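Local coordinates for protein maltose operon transcriptional repressor (Staphylococcus aureus subsp. aureus Mu50, PDB 3HCW) that probably represses transcription of the maltose operon, with a periplasmic-binding-protein-like domain of LacI type that probably senses a small-molecule effector, at residues D132-I137 and Q151-V156; K147-G152 and I197-M202; H125-G130 and S158-D163. All blocks are in the same frame, centred on the assembly; numbering follows the deposited sequence.

Contact 1 of 3, residues D132-I137 and Q151-V156; sequences DELIFI and QGFETV
Leu-134 lays the root of its side chain against the far end of the Phe-153 ring: CB of Leu-134 lies 3.6 Å from CZ of Phe-153. Its isobutyl group goes on to pack against Val-126 of helix 115-129, Ala-157 and Ala-195. The carbonyl carbon of Leu-134 lies in the plane of the Phe-153 ring, at its edge. Ile-135 turns its side chain to the other side of the sheet, onto Ile-196, and meets the ring through its backbone, with Ile-135 C 3.9 Å from Phe-153 CZ. The strand opens the beta-alpha-beta unit of strand 133-139, helix 144-159 and strand 163-169, in which the helix returns nearly antiparallel to the first strand, their short axes 9.9 Å apart. Phe-153 is the helix residue that bridges the gap. Its CG anti to the backbone N (chi1 167°) sends the ring down to the strand, where it also touches Ile-166 of strand 163-169 and Thr-123 of helix 115-129. Phe-136 then comes over one face of that ring: its CB sits 3.7 Å from the Phe-153 centroid, only 13° off the ring normal, a CH-pi contact. The two phenyl side chains slide past each other in opposite directions, so CD1 of Phe-136 ends 3.7 Å from CG of Phe-153, close to the root of the helix residue. The rings themselves meet obliquely, their centroids 5.2 Å apart and their planes inclined at 53°. The Phe-136 ring is also packed against Ile-197 of the neighbouring strand and against Arg-149 and Ile-150, one helical turn back from Phe-153. Leu-134, Phe-136 and Phe-153 are all buried, and no hydrogen bond crosses between strand and helix here.

Contact 2 of 3, residues K147-G152 and I197-M202; sequences KDRIQG and ISLDAM. With GOL (glycerol), chain D.
Arg-149 reaches the carbonyl O of Leu-199 with one hydrogen bond, NH1 to O 2.7 Å, short but weak, the N-H...O angle being only 127°. The same NH1 gives a straighter bond (165°) to O3 of a bound glycerol, 3.1 Å away at the guanidinium edge. O3 of the glycerol in turn donates to OD1 of Asp-200 at 3.1 Å. The alcohol thus links two opposite charges whose nearest atoms, Arg-149 NH1 and Asp-200 OD1, stay 5.2 Å apart. The glycerol probably comes from the crystallisation liquor; its place is consistent with the effector cleft that LacI-type regulators hold between their two subdomains. NE of Arg-149 is hydrogen-bonded to OD1 of Asn-115, and Asn-228 also binds OD1 of Asp-200. Strand 194-198 ends here, and its following loop leads into helix 201-213, with Asp-200 as N-cap: OD2 accepts from Met-202 N, which approaches from above the carboxylate plane. Apolar packing is slight: the Arg-149 chain, extended from CG to NE, crosses the Leu-199 side chain at about a right angle, with Arg-149 CD 4.1 Å from Leu-199 CD1.

Contact 3 of 3, residues H125-G130 and S158-D163; sequences HVIEQG and SQFNLD
The C-terminal ends of two neighbouring helices, 115-129 and 144-159, meet near the protein surface, where Ile-127 of the first fits against Phe-160 and Leu-162 just beyond the second. Ile-127 divides its branches between the two partners. Its CG2, anti to the backbone N, lies over one face of the Phe-160 ring, 4.1 Å from CD1 of Phe-160. The other branch, with CG1 anti to the carbonyl carbon (chi1 -67°), runs tip to tip into Leu-162: CD1 of Ile-127 is 3.8 Å from CD2 of Leu-162. The CB of Phe-160 also approaches Ile-127 CD1, at 4.2 Å. A Schellman motif ends helix 144-159 and puts these two side chains in place. Asn-161, with positive phi (50°), is its C-prime residue; Asn-161 N bonds to Ser-158 O at 2.9 Å, and Leu-162 N returns to Ala-157 O. The chain reverses there, and both Phe-160 and Leu-162 direct their side chains to helix 115-129. Gly-130, also with positive phi, leaves the helical conformation, its N bonded to Ile-127 O at 2.9 Å. Beneath, Leu-134 of strand 133-139 touches both Ile-127 and Leu-162, which ties this edge of the helical layer to the sheet. Phe-160 itself remains largely exposed, and no hydrogen bond joins the two segments.

Overall arrangement
From the N terminus, helix 115-129 comes first, and contact 3 closes the loop from 125-130 to 158-163. Within it, strand 133-139 leads to helix 144-159 and contact 1 closes a shorter loop, so contact 1 nests in contact 3. Contact 2 starts where contact 1 closes, on the same helix and sharing Gln-151 and Gly-152 with it, but closes only at 197-202, thereby crossing contact 3. Helix 144-159 serves all three: its first turns face the loop that follows strand 194-198, its middle lies on strand 133-139, and the turn after its end meets helix 115-129. The two strands are sheet neighbours, paired through Ile-135 and Ile-137 with Ile-197.

Contact 1 of 3, residues D132-I137 and Q151-V156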
ATOM      1  N   ASP A 132     -10.324 -30.864   5.147  1.00 47.79           N
ATOM      2  CA  ASP A 132     -11.422 -31.415   5.914  1.00 53.90           C
ATOM      3  C   ASP A 132     -12.350 -30.310   6.391  1.00 52.48           C
ATOM      4  O   ASP A 132     -13.567 -30.437   6.289  1.00 54.68           O
ATOM      5  CB  ASP A 132     -10.890 -32.240   7.092  1.00 60.57           C
ATOM      6  CG  ASP A 132     -10.047 -33.427   6.639  1.00 68.60           C
ATOM      7  OD1 ASP A 132      -8.843 -33.463   6.971  1.00 72.83           O
ATOM      8  OD2 ASP A 132     -10.582 -34.317   5.937  1.00 72.48           O
ATOM      9  N   GLU A 133     -11.763 -29.221   6.883  1.00 49.25           N
ATOM     10  CA  GLU A 133     -12.511 -28.138   7.502  1.00 48.87           C
ATOM     11  C   GLU A 133     -12.088 -26.770   6.946  1.00 46.24           C
ATOM     12  O   GLU A 133     -10.917 -26.548   6.665  1.00 49.26           O
ATOM     13  CB  GLU A 133     -12.331 -28.203   9.022  1.00 57.65           C
ATOM     14  CG  GLU A 133     -13.502 -27.655   9.842  1.00 74.71           C
ATOM     15  CD  GLU A 133     -13.207 -26.308  10.498  1.00 91.57           C
ATOM     16  OE1 GLU A 133     -12.175 -26.191  11.199  1.00 97.01           O
ATOM     17  OE2 GLU A 133     -14.021 -25.373  10.330  1.00 91.24           O
ATOM     18  N   LEU A 134     -13.054 -25.868   6.782  1.00 41.51           N
ATOM     19  CA  LEU A 134     -12.809 -24.532   6.229  1.00 39.70           C
ATOM     20  C   LEU A 134     -13.227 -23.414   7.186  1.00 36.81           C
ATOM     21  O   LEU A 134     -14.221 -23.537   7.907  1.00 37.07           O
ATOM     22  CB  LEU A 134     -13.545 -24.365   4.898  1.00 31.35           C
ATOM     23  CG  LEU A 134     -13.225 -25.330   3.751  1.00 41.25           C
ATOM     24  CD1 LEU A 134     -14.345 -25.374   2.729  1.00 35.60           C
ATOM     25  CD2 LEU A 134     -11.916 -24.953   3.091  1.00 43.47           C
ATOM     26  N   ILE A 135     -12.456 -22.327   7.185  1.00 37.79           N
ATOM     27  CA  ILE A 135     -12.744 -21.131   7.984  1.00 34.53           C
ATOM     28  C   ILE A 135     -12.743 -19.900   7.073  1.00 37.20           C
ATOM     29  O   ILE A 135     -11.781 -19.678   6.332  1.00 31.03           O
ATOM     30  CB  ILE A 135     -11.703 -20.940   9.129  1.00 37.15           C
ATOM     31  CG1 ILE A 135     -11.635 -22.174  10.031  1.00 37.95           C
ATOM     32  CG2 ILE A 135     -12.031 -19.697   9.968  1.00 26.86           C
ATOM     33  CD1 ILE A 135     -10.230 -22.492  10.554  1.00 32.41           C
ATOM     34  N   PHE A 136     -13.834 -19.131   7.101  1.00 32.33           N
ATOM     35  CA  PHE A 136     -13.882 -17.833   6.432  1.00 32.95           C
ATOM     36  C   PHE A 136     -13.836 -16.717   7.465  1.00 33.57           C
ATOM     37  O   PHE A 136     -14.627 -16.697   8.406  1.00 27.65           O
ATOM     38  CB  PHE A 136     -15.139 -17.667   5.566  1.00 34.02           C
ATOM     39  CG  PHE A 136     -15.046 -16.537   4.560  1.00 37.42           C
ATOM     40  CD1 PHE A 136     -14.624 -16.792   3.245  1.00 20.58           C
ATOM     41  CD2 PHE A 136     -15.384 -15.222   4.917  1.00 36.32           C
ATOM     42  CE1 PHE A 136     -14.532 -15.760   2.302  1.00 25.53           C
ATOM     43  CE2 PHE A 136     -15.294 -14.179   3.987  1.00 32.38           C
ATOM     44  CZ  PHE A 136     -14.868 -14.450   2.674  1.00 39.01           C
ATOM     45  N   ILE A 137     -12.911 -15.784   7.269  1.00 24.94           N
ATOM     46  CA  ILE A 137     -12.760 -14.659   8.177  1.00 29.70           C
ATOM     47  C   ILE A 137     -13.179 -13.361   7.484  1.00 27.98           C
ATOM     48  O   ILE A 137     -12.689 -13.034   6.405  1.00 35.47           O
ATOM     49  CB  ILE A 137     -11.320 -14.577   8.752  1.00 30.53           C
ATOM     50  CG1 ILE A 137     -10.926 -15.913   9.391  1.00 26.85           C
ATOM     51  CG2 ILE A 137     -11.208 -13.445   9.765  1.00 30.65           C
ATOM     52  CD1 ILE A 137      -9.595 -15.898  10.122  1.00 32.94           C
ATOM     53  N   GLN A 151     -21.322 -16.081   0.783  1.00 30.47           N
ATOM     54  CA  GLN A 151     -22.242 -16.957   0.044  1.00 28.94           C
ATOM     55  C   GLN A 151     -21.540 -17.967  -0.897  1.00 34.63           C
ATOM     56  O   GLN A 151     -21.903 -19.140  -0.930  1.00 36.57           O
ATOM     57  CB  GLN A 151     -23.270 -16.133  -0.739  1.00 28.15           C
ATOM     58  CG  GLN A 151     -24.333 -16.967  -1.485  1.00 30.28           C
ATOM     59  CD  GLN A 151     -25.112 -17.889  -0.564  1.00 48.06           C
ATOM     60  OE1 GLN A 151     -25.943 -17.436   0.228  1.00 52.56           O
ATOM     61  NE2 GLN A 151     -24.850 -19.195  -0.665  1.00 43.17           N
ATOM     62  N   GLY A 152     -20.536 -17.514  -1.640  1.00 27.83           N
ATOM     63  CA  GLY A 152     -19.800 -18.400  -2.536  1.00 33.04           C
ATOM     64  C   GLY A 152     -19.008 -19.455  -1.784  1.00 33.59           C
ATOM     65  O   GLY A 152     -18.851 -20.585  -2.249  1.00 30.78           O
ATOM     66  N   PHE A 153     -18.512 -19.071  -0.611  1.00 32.26           N
ATOM     67  CA  PHE A 153     -17.722 -19.944   0.243  1.00 33.59           C
ATOM     68  C   PHE A 153     -18.594 -21.057   0.818  1.00 40.95           C
ATOM     69  O   PHE A 153     -18.240 -22.244   0.738  1.00 38.68           O
ATOM     70  CB  PHE A 153     -17.102 -19.104   1.373  1.00 29.81           C
ATOM     71  CG  PHE A 153     -16.515 -19.907   2.504  1.00 36.36           C
ATOM     72  CD1 PHE A 153     -15.229 -20.427   2.407  1.00 25.96           C
ATOM     73  CD2 PHE A 153     -17.237 -20.108   3.685  1.00 21.69           C
ATOM     74  CE1 PHE A 153     -14.675 -21.152   3.466  1.00 27.35           C
ATOM     75  CE2 PHE A 153     -16.700 -20.823   4.732  1.00 24.13           C
ATOM     76  CZ  PHE A 153     -15.412 -21.340   4.627  1.00 36.98           C
ATOM     77  N   GLU A 154     -19.717 -20.646   1.410  1.00 27.20           N
ATOM     78  CA  GLU A 154     -20.693 -21.540   2.015  1.00 33.80           C
ATOM     79  C   GLU A 154     -21.288 -22.516   1.006  1.00 33.28           C
ATOM     80  O   GLU A 154     -21.607 -23.647   1.356  1.00 37.80           O
ATOM     81  CB  GLU A 154     -21.837 -20.727   2.635  1.00 32.93           C
ATOM     82  CG  GLU A 154     -21.499 -19.984   3.914  1.00 34.72           C
ATOM     83  CD  GLU A 154     -22.742 -19.391   4.567  1.00 44.24           C
ATOM     84  OE1 GLU A 154     -23.519 -18.715   3.864  1.00 51.68           O
ATOM     85  OE2 GLU A 154     -22.955 -19.611   5.777  1.00 50.12           O
ATOM     86  N   THR A 155     -21.472 -22.064  -0.233  1.00 31.05           N
ATOM     87  CA  THR A 155     -22.040 -22.916  -1.280  1.00 33.91           C
ATOM     88  C   THR A 155     -21.090 -24.035  -1.714  1.00 34.79           C
ATOM     89  O   THR A 155     -21.522 -25.178  -1.805  1.00 41.98           O
ATOM     90  CB  THR A 155     -22.523 -22.103  -2.496  1.00 31.08           C
ATOM     91  OG1 THR A 155     -23.582 -21.229  -2.093  1.00 36.40           O
ATOM     92  CG2 THR A 155     -23.059 -23.015  -3.580  1.00 39.43           C
ATOM     93  N   VAL A 156     -19.810 -23.730  -1.944  1.00 33.83           N
ATOM     94  CA  VAL A 156     -18.848 -24.777  -2.348  1.00 40.09           C
ATOM     95  C   VAL A 156     -18.565 -25.738  -1.189  1.00 41.21           C
ATOM     96  O   VAL A 156     -18.482 -26.958  -1.377  1.00 34.44           O
ATOM     97  CB  VAL A 156     -17.545 -24.187  -2.929  1.00 40.09           C
ATOM     98  CG1 VAL A 156     -16.486 -25.255  -3.135  1.00 33.27           C
ATOM     99  CG2 VAL A 156     -17.831 -23.546  -4.240  1.00 36.87           C
TER

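Contact 2 of 3, residues K147-G152 and I197-M202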
ATOM      1  N   LYS A 147     -21.038 -10.230   1.966  1.00 30.63           N
ATOM      2  CA  LYS A 147     -22.171 -11.150   1.777  1.00 36.16           C
ATOM      3  C   LYS A 147     -21.983 -12.078   0.572  1.00 31.05           C
ATOM      4  O   LYS A 147     -22.267 -13.271   0.649  1.00 29.07           O
ATOM      5  CB  LYS A 147     -23.492 -10.385   1.606  1.00 30.43           C
ATOM      6  CG  LYS A 147     -24.002  -9.646   2.837  1.00 38.05           C
ATOM      7  CD  LYS A 147     -25.323  -8.948   2.486  1.00 48.26           C
ATOM      8  CE  LYS A 147     -26.104  -8.502   3.716  1.00 61.71           C
ATOM      9  NZ  LYS A 147     -25.519  -7.298   4.360  1.00 70.85           N
ATOM     10  N   ASP A 148     -21.534 -11.509  -0.542  1.00 27.24           N
ATOM     11  CA  ASP A 148     -21.277 -12.275  -1.767  1.00 35.18           C
ATOM     12  C   ASP A 148     -20.166 -13.320  -1.620  1.00 22.63           C
ATOM     13  O   ASP A 148     -20.321 -14.437  -2.073  1.00 27.94           O
ATOM     14  CB  ASP A 148     -20.912 -11.336  -2.907  1.00 30.97           C
ATOM     15  CG  ASP A 148     -22.100 -10.613  -3.477  1.00 41.19           C
ATOM     16  OD1 ASP A 148     -21.914  -9.916  -4.499  1.00 52.63           O
ATOM     17  OD2 ASP A 148     -23.210 -10.744  -2.914  1.00 48.13           O
ATOM     18  N   ARG A 149     -19.057 -12.938  -0.983  1.00 31.86           N
ATOM     19  CA  ARG A 149     -17.914 -13.841  -0.799  1.00 31.35           C
ATOM     20  C   ARG A 149     -18.191 -14.932   0.241  1.00 32.85           C
ATOM     21  O   ARG A 149     -17.779 -16.075   0.055  1.00 26.07           O
ATOM     22  CB  ARG A 149     -16.618 -13.064  -0.509  1.00 23.09           C
ATOM     23  CG  ARG A 149     -16.121 -12.252  -1.723  1.00 21.17           C
ATOM     24  CD  ARG A 149     -14.844 -11.464  -1.440  1.00 28.45           C
ATOM     25  NE  ARG A 149     -14.526 -10.553  -2.543  1.00 32.64           N
ATOM     26  CZ  ARG A 149     -13.665  -9.534  -2.477  1.00 22.16           C
ATOM     27  NH1 ARG A 149     -13.015  -9.266  -1.353  1.00 26.07           N
ATOM     28  NH2 ARG A 149     -13.472  -8.760  -3.539  1.00 26.17           N
ATOM     29  N   ILE A 150     -18.899 -14.581   1.318  1.00 31.32           N
ATOM     30  CA  ILE A 150     -19.424 -15.579   2.259  1.00 23.81           C
ATOM     31  C   ILE A 150     -20.353 -16.580   1.554  1.00 30.76           C
ATOM     32  O   ILE A 150     -20.173 -17.794   1.692  1.00 35.76           O
ATOM     33  CB  ILE A 150     -20.090 -14.912   3.516  1.00 29.49           C
ATOM     34  CG1 ILE A 150     -19.009 -14.250   4.385  1.00 21.79           C
ATOM     35  CG2 ILE A 150     -20.871 -15.929   4.356  1.00 21.80           C
ATOM     36  CD1 ILE A 150     -19.510 -13.289   5.420  1.00 37.87           C
ATOM     37  N   GLN A 151     -21.322 -16.081   0.783  1.00 30.47           N
ATOM     38  CA  GLN A 151     -22.242 -16.957   0.044  1.00 28.94           C
ATOM     39  C   GLN A 151     -21.540 -17.967  -0.897  1.00 34.63           C
ATOM     40  O   GLN A 151     -21.903 -19.140  -0.930  1.00 36.57           O
ATOM     41  CB  GLN A 151     -23.270 -16.133  -0.739  1.00 28.15           C
ATOM     42  CG  GLN A 151     -24.333 -16.967  -1.485  1.00 30.28           C
ATOM     43  CD  GLN A 151     -25.112 -17.889  -0.564  1.00 48.06           C
ATOM     44  OE1 GLN A 151     -25.943 -17.436   0.228  1.00 52.56           O
ATOM     45  NE2 GLN A 151     -24.850 -19.195  -0.665  1.00 43.17           N
ATOM     46  N   GLY A 152     -20.536 -17.514  -1.640  1.00 27.83           N
ATOM     47  CA  GLY A 152     -19.800 -18.400  -2.536  1.00 33.04           C
ATOM     48  C   GLY A 152     -19.008 -19.455  -1.784  1.00 33.59           C
ATOM     49  O   GLY A 152     -18.851 -20.585  -2.249  1.00 30.78           O
ATOM     50  N   ILE A 197      -9.626 -18.752   4.888  1.00 25.51           N
ATOM     51  CA  ILE A 197      -9.857 -17.759   3.846  1.00 27.81           C
ATOM     52  C   ILE A 197     -10.298 -16.428   4.456  1.00 36.35           C
ATOM     53  O   ILE A 197     -11.213 -16.391   5.284  1.00 30.56           O
ATOM     54  CB  ILE A 197     -10.862 -18.262   2.771  1.00 34.06           C
ATOM     55  CG1 ILE A 197     -10.230 -19.391   1.948  1.00 29.39           C
ATOM     56  CG2 ILE A 197     -11.278 -17.121   1.828  1.00 25.41           C
ATOM     57  CD1 ILE A 197     -11.234 -20.291   1.198  1.00 32.74           C
ATOM     58  N   SER A 198      -9.619 -15.346   4.065  1.00 37.15           N
ATOM     59  CA  SER A 198      -9.983 -14.001   4.505  1.00 41.56           C
ATOM     60  C   SER A 198     -10.642 -13.230   3.385  1.00 39.21           C
ATOM     61  O   SER A 198     -10.272 -13.366   2.216  1.00 42.36           O
ATOM     62  CB  SER A 198      -8.758 -13.209   4.978  1.00 33.33           C
ATOM     63  OG  SER A 198      -8.046 -13.901   5.989  1.00 48.73           O
ATOM     64  N   LEU A 199     -11.595 -12.398   3.786  1.00 30.88           N
ATOM     65  CA  LEU A 199     -12.309 -11.447   2.940  1.00 33.20           C
ATOM     66  C   LEU A 199     -11.445 -10.588   1.994  1.00 30.21           C
ATOM     67  O   LEU A 199     -11.827 -10.351   0.852  1.00 33.29           O
ATOM     68  CB  LEU A 199     -13.124 -10.515   3.850  1.00 21.32           C
ATOM     69  CG  LEU A 199     -13.993  -9.471   3.143  1.00 29.94           C
ATOM     70  CD1 LEU A 199     -15.114 -10.171   2.399  1.00 24.43           C
ATOM     71  CD2 LEU A 199     -14.547  -8.455   4.127  1.00 39.05           C
ATOM     72  N   ASP A 200     -10.297 -10.128   2.485  1.00 25.72           N
ATOM     73  CA  ASP A 200      -9.501  -9.107   1.822  1.00 31.04           C
ATOM     74  C   ASP A 200      -8.073  -9.197   2.335  1.00 25.43           C
ATOM     75  O   ASP A 200      -7.850  -9.563   3.481  1.00 30.21           O
ATOM     76  CB  ASP A 200     -10.085  -7.714   2.137  1.00 38.19           C
ATOM     77  CG  ASP A 200      -9.198  -6.580   1.655  1.00 52.40           C
ATOM     78  OD1 ASP A 200      -9.035  -6.449   0.425  1.00 37.70           O
ATOM     79  OD2 ASP A 200      -8.654  -5.831   2.502  1.00 44.80           O
ATOM     80  N   ALA A 201      -7.117  -8.847   1.479  1.00 27.07           N
ATOM     81  CA  ALA A 201      -5.687  -8.966   1.757  1.00 25.72           C
ATOM     82  C   ALA A 201      -5.179  -8.174   2.974  1.00 27.73           C
ATOM     83  O   ALA A 201      -4.297  -8.641   3.676  1.00 26.94           O
ATOM     84  CB  ALA A 201      -4.902  -8.564   0.514  1.00 34.92           C
ATOM     85  N   MET A 202      -5.735  -6.987   3.217  1.00 30.28           N
ATOM     86  CA  MET A 202      -5.310  -6.147   4.348  1.00 22.98           C
ATOM     87  C   MET A 202      -5.654  -6.804   5.684  1.00 27.85           C
ATOM     88  O   MET A 202      -4.809  -6.874   6.580  1.00 32.12           O
ATOM     89  CB  MET A 202      -5.915  -4.736   4.234  1.00 31.80           C
ATOM     90  CG  MET A 202      -5.121  -3.636   4.956  1.00 49.88           C
ATOM     91  SD  MET A 202      -3.330  -3.584   4.624  1.00 47.80           S
ATOM     92  CE  MET A 202      -3.310  -3.365   2.850  1.00 18.62           C
TER
HETATM   93  C1  GOL D 348     -11.394  -3.864   0.083  1.00 61.65           C
HETATM   94  O1  GOL D 348     -11.803  -3.390   1.347  1.00 63.99           O
HETATM   95  C2  GOL D 348     -12.510  -4.720  -0.502  1.00 63.45           C
HETATM   96  O2  GOL D 348     -13.634  -3.912  -0.761  1.00 62.09           O
HETATM   97  C3  GOL D 348     -12.036  -5.385  -1.789  1.00 59.84           C
HETATM   98  O3  GOL D 348     -11.459  -6.629  -1.455  1.00 57.26           O

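Contact 3 of 3, residues H125-G130 and S158-D163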
ATOM      1  N   HIS A 125     -10.675 -24.394  -5.186  1.00 36.83           N
ATOM      2  CA  HIS A 125      -9.229 -24.643  -5.286  1.00 42.23           C
ATOM      3  C   HIS A 125      -8.611 -25.233  -4.020  1.00 44.02           C
ATOM      4  O   HIS A 125      -7.799 -26.176  -4.105  1.00 37.24           O
ATOM      5  CB  HIS A 125      -8.479 -23.370  -5.684  1.00 39.53           C
ATOM      6  CG  HIS A 125      -7.007 -23.436  -5.426  1.00 36.99           C
ATOM      7  ND1 HIS A 125      -6.146 -24.166  -6.217  1.00 39.01           N
ATOM      8  CD2 HIS A 125      -6.244 -22.877  -4.457  1.00 33.13           C
ATOM      9  CE1 HIS A 125      -4.917 -24.051  -5.752  1.00 35.79           C
ATOM     10  NE2 HIS A 125      -4.949 -23.277  -4.681  1.00 42.26           N
ATOM     11  N   VAL A 126      -8.985 -24.687  -2.856  1.00 36.28           N
ATOM     12  CA  VAL A 126      -8.456 -25.216  -1.593  1.00 36.74           C
ATOM     13  C   VAL A 126      -8.954 -26.635  -1.331  1.00 31.06           C
ATOM     14  O   VAL A 126      -8.205 -27.470  -0.817  1.00 36.45           O
ATOM     15  CB  VAL A 126      -8.627 -24.259  -0.357  1.00 40.74           C
ATOM     16  CG1 VAL A 126      -8.047 -22.896  -0.661  1.00 46.38           C
ATOM     17  CG2 VAL A 126     -10.070 -24.123   0.083  1.00 37.76           C
ATOM     18  N   ILE A 127     -10.190 -26.915  -1.749  1.00 40.75           N
ATOM     19  CA  ILE A 127     -10.778 -28.257  -1.622  1.00 37.81           C
ATOM     20  C   ILE A 127     -10.051 -29.249  -2.528  1.00 35.47           C
ATOM     21  O   ILE A 127      -9.770 -30.373  -2.116  1.00 44.77           O
ATOM     22  CB  ILE A 127     -12.306 -28.225  -1.855  1.00 32.45           C
ATOM     23  CG1 ILE A 127     -12.974 -27.442  -0.713  1.00 35.73           C
ATOM     24  CG2 ILE A 127     -12.886 -29.633  -1.990  1.00 28.38           C
ATOM     25  CD1 ILE A 127     -14.503 -27.376  -0.785  1.00 36.75           C
ATOM     26  N   GLU A 128      -9.695 -28.794  -3.730  1.00 38.05           N
ATOM     27  CA  GLU A 128      -8.904 -29.578  -4.687  1.00 46.60           C
ATOM     28  C   GLU A 128      -7.529 -29.987  -4.156  1.00 41.47           C
ATOM     29  O   GLU A 128      -6.981 -30.992  -4.594  1.00 43.42           O
ATOM     30  CB  GLU A 128      -8.754 -28.837  -6.021  1.00 42.61           C
ATOM     31  CG  GLU A 128     -10.041 -28.774  -6.845  1.00 61.39           C
ATOM     32  CD  GLU A 128      -9.932 -27.886  -8.087  1.00 61.68           C
ATOM     33  OE1 GLU A 128      -9.326 -26.794  -8.008  1.00 81.42           O
ATOM     34  OE2 GLU A 128     -10.474 -28.274  -9.143  1.00 72.19           O
ATOM     35  N   GLN A 129      -6.984 -29.219  -3.213  1.00 43.20           N
ATOM     36  CA  GLN A 129      -5.718 -29.576  -2.564  1.00 42.90           C
ATOM     37  C   GLN A 129      -5.922 -30.619  -1.461  1.00 43.89           C
ATOM     38  O   GLN A 129      -4.980 -31.299  -1.064  1.00 42.69           O
ATOM     39  CB  GLN A 129      -5.021 -28.339  -1.990  1.00 41.59           C
ATOM     40  CG  GLN A 129      -4.823 -27.204  -2.977  1.00 36.02           C
ATOM     41  CD  GLN A 129      -4.336 -27.679  -4.329  1.00 39.22           C
ATOM     42  OE1 GLN A 129      -5.073 -27.625  -5.312  1.00 40.41           O
ATOM     43  NE2 GLN A 129      -3.098 -28.153  -4.386  1.00 54.44           N
ATOM     44  N   GLY A 130      -7.157 -30.732  -0.973  1.00 44.70           N
ATOM     45  CA  GLY A 130      -7.506 -31.700   0.061  1.00 45.28           C
ATOM     46  C   GLY A 130      -7.649 -31.055   1.423  1.00 47.39           C
ATOM     47  O   GLY A 130      -6.656 -30.806   2.097  1.00 53.76           O
ATOM     48  N   SER A 158     -20.721 -26.456   1.220  1.00 34.49           N
ATOM     49  CA  SER A 158     -21.886 -27.334   1.401  1.00 43.21           C
ATOM     50  C   SER A 158     -21.979 -28.349   0.267  1.00 40.89           C
ATOM     51  O   SER A 158     -22.318 -29.510   0.501  1.00 38.93           O
ATOM     52  CB  SER A 158     -23.204 -26.556   1.557  1.00 31.83           C
ATOM     53  OG  SER A 158     -23.426 -25.666   0.476  1.00 54.95           O
ATOM     54  N   GLN A 159     -21.653 -27.902  -0.948  1.00 37.23           N
ATOM     55  CA  GLN A 159     -21.627 -28.763  -2.139  1.00 38.45           C
ATOM     56  C   GLN A 159     -20.701 -29.987  -1.994  1.00 39.26           C
ATOM     57  O   GLN A 159     -20.999 -31.075  -2.503  1.00 33.97           O
ATOM     58  CB  GLN A 159     -21.250 -27.949  -3.387  1.00 35.59           C
ATOM     59  CG  GLN A 159     -21.301 -28.725  -4.693  1.00 41.96           C
ATOM     60  CD  GLN A 159     -22.707 -29.015  -5.146  1.00 48.96           C
ATOM     61  OE1 GLN A 159     -23.315 -28.208  -5.845  1.00 40.54           O
ATOM     62  NE2 GLN A 159     -23.228 -30.193  -4.778  1.00 46.94           N
ATOM     63  N   PHE A 160     -19.596 -29.810  -1.279  1.00 33.79           N
ATOM     64  CA  PHE A 160     -18.669 -30.906  -1.039  1.00 39.51           C
ATOM     65  C   PHE A 160     -18.829 -31.490   0.368  1.00 44.65           C
ATOM     66  O   PHE A 160     -18.004 -32.311   0.811  1.00 34.23           O
ATOM     67  CB  PHE A 160     -17.236 -30.469  -1.346  1.00 30.05           C
ATOM     68  CG  PHE A 160     -16.964 -30.307  -2.827  1.00 43.32           C
ATOM     69  CD1 PHE A 160     -16.278 -31.299  -3.537  1.00 40.82           C
ATOM     70  CD2 PHE A 160     -17.403 -29.176  -3.516  1.00 36.73           C
ATOM     71  CE1 PHE A 160     -16.024 -31.162  -4.899  1.00 31.74           C
ATOM     72  CE2 PHE A 160     -17.161 -29.028  -4.886  1.00 48.15           C
ATOM     73  CZ  PHE A 160     -16.468 -30.023  -5.579  1.00 35.14           C
ATOM     74  N   ASN A 161     -19.923 -31.083   1.030  1.00 38.93           N
ATOM     75  CA  ASN A 161     -20.307 -31.547   2.380  1.00 48.92           C
ATOM     76  C   ASN A 161     -19.165 -31.447   3.397  1.00 48.38           C
ATOM     77  O   ASN A 161     -18.847 -32.408   4.108  1.00 52.40           O
ATOM     78  CB  ASN A 161     -20.894 -32.972   2.326  1.00 55.90           C
ATOM     79  CG  ASN A 161     -21.785 -33.295   3.518  1.00 63.97           C
ATOM     80  OD1 ASN A 161     -21.428 -34.114   4.364  1.00 62.93           O
ATOM     81  ND2 ASN A 161     -22.950 -32.656   3.588  1.00 59.67           N
ATOM     82  N   LEU A 162     -18.533 -30.278   3.428  1.00 47.10           N
ATOM     83  CA  LEU A 162     -17.424 -30.002   4.341  1.00 48.40           C
ATOM     84  C   LEU A 162     -17.874 -29.174   5.535  1.00 47.55           C
ATOM     85  O   LEU A 162     -18.831 -28.394   5.441  1.00 41.54           O
ATOM     86  CB  LEU A 162     -16.287 -29.287   3.604  1.00 46.82           C
ATOM     87  CG  LEU A 162     -15.032 -30.092   3.232  1.00 56.06           C
ATOM     88  CD1 LEU A 162     -15.336 -31.363   2.450  1.00 63.02           C
ATOM     89  CD2 LEU A 162     -14.073 -29.230   2.456  1.00 50.40           C
ATOM     90  N   ASP A 163     -17.189 -29.363   6.660  1.00 43.49           N
ATOM     91  CA  ASP A 163     -17.434 -28.564   7.847  1.00 46.09           C
ATOM     92  C   ASP A 163     -16.773 -27.216   7.670  1.00 48.29           C
ATOM     93  O   ASP A 163     -15.650 -27.123   7.168  1.00 49.86           O
ATOM     94  CB  ASP A 163     -16.898 -29.253   9.100  1.00 47.23           C
ATOM     95  CG  ASP A 163     -17.681 -30.507   9.455  1.00 65.25           C
ATOM     96  OD1 ASP A 163     -17.058 -31.477   9.936  1.00 80.82           O
ATOM     97  OD2 ASP A 163     -18.916 -30.529   9.249  1.00 77.07           O
TER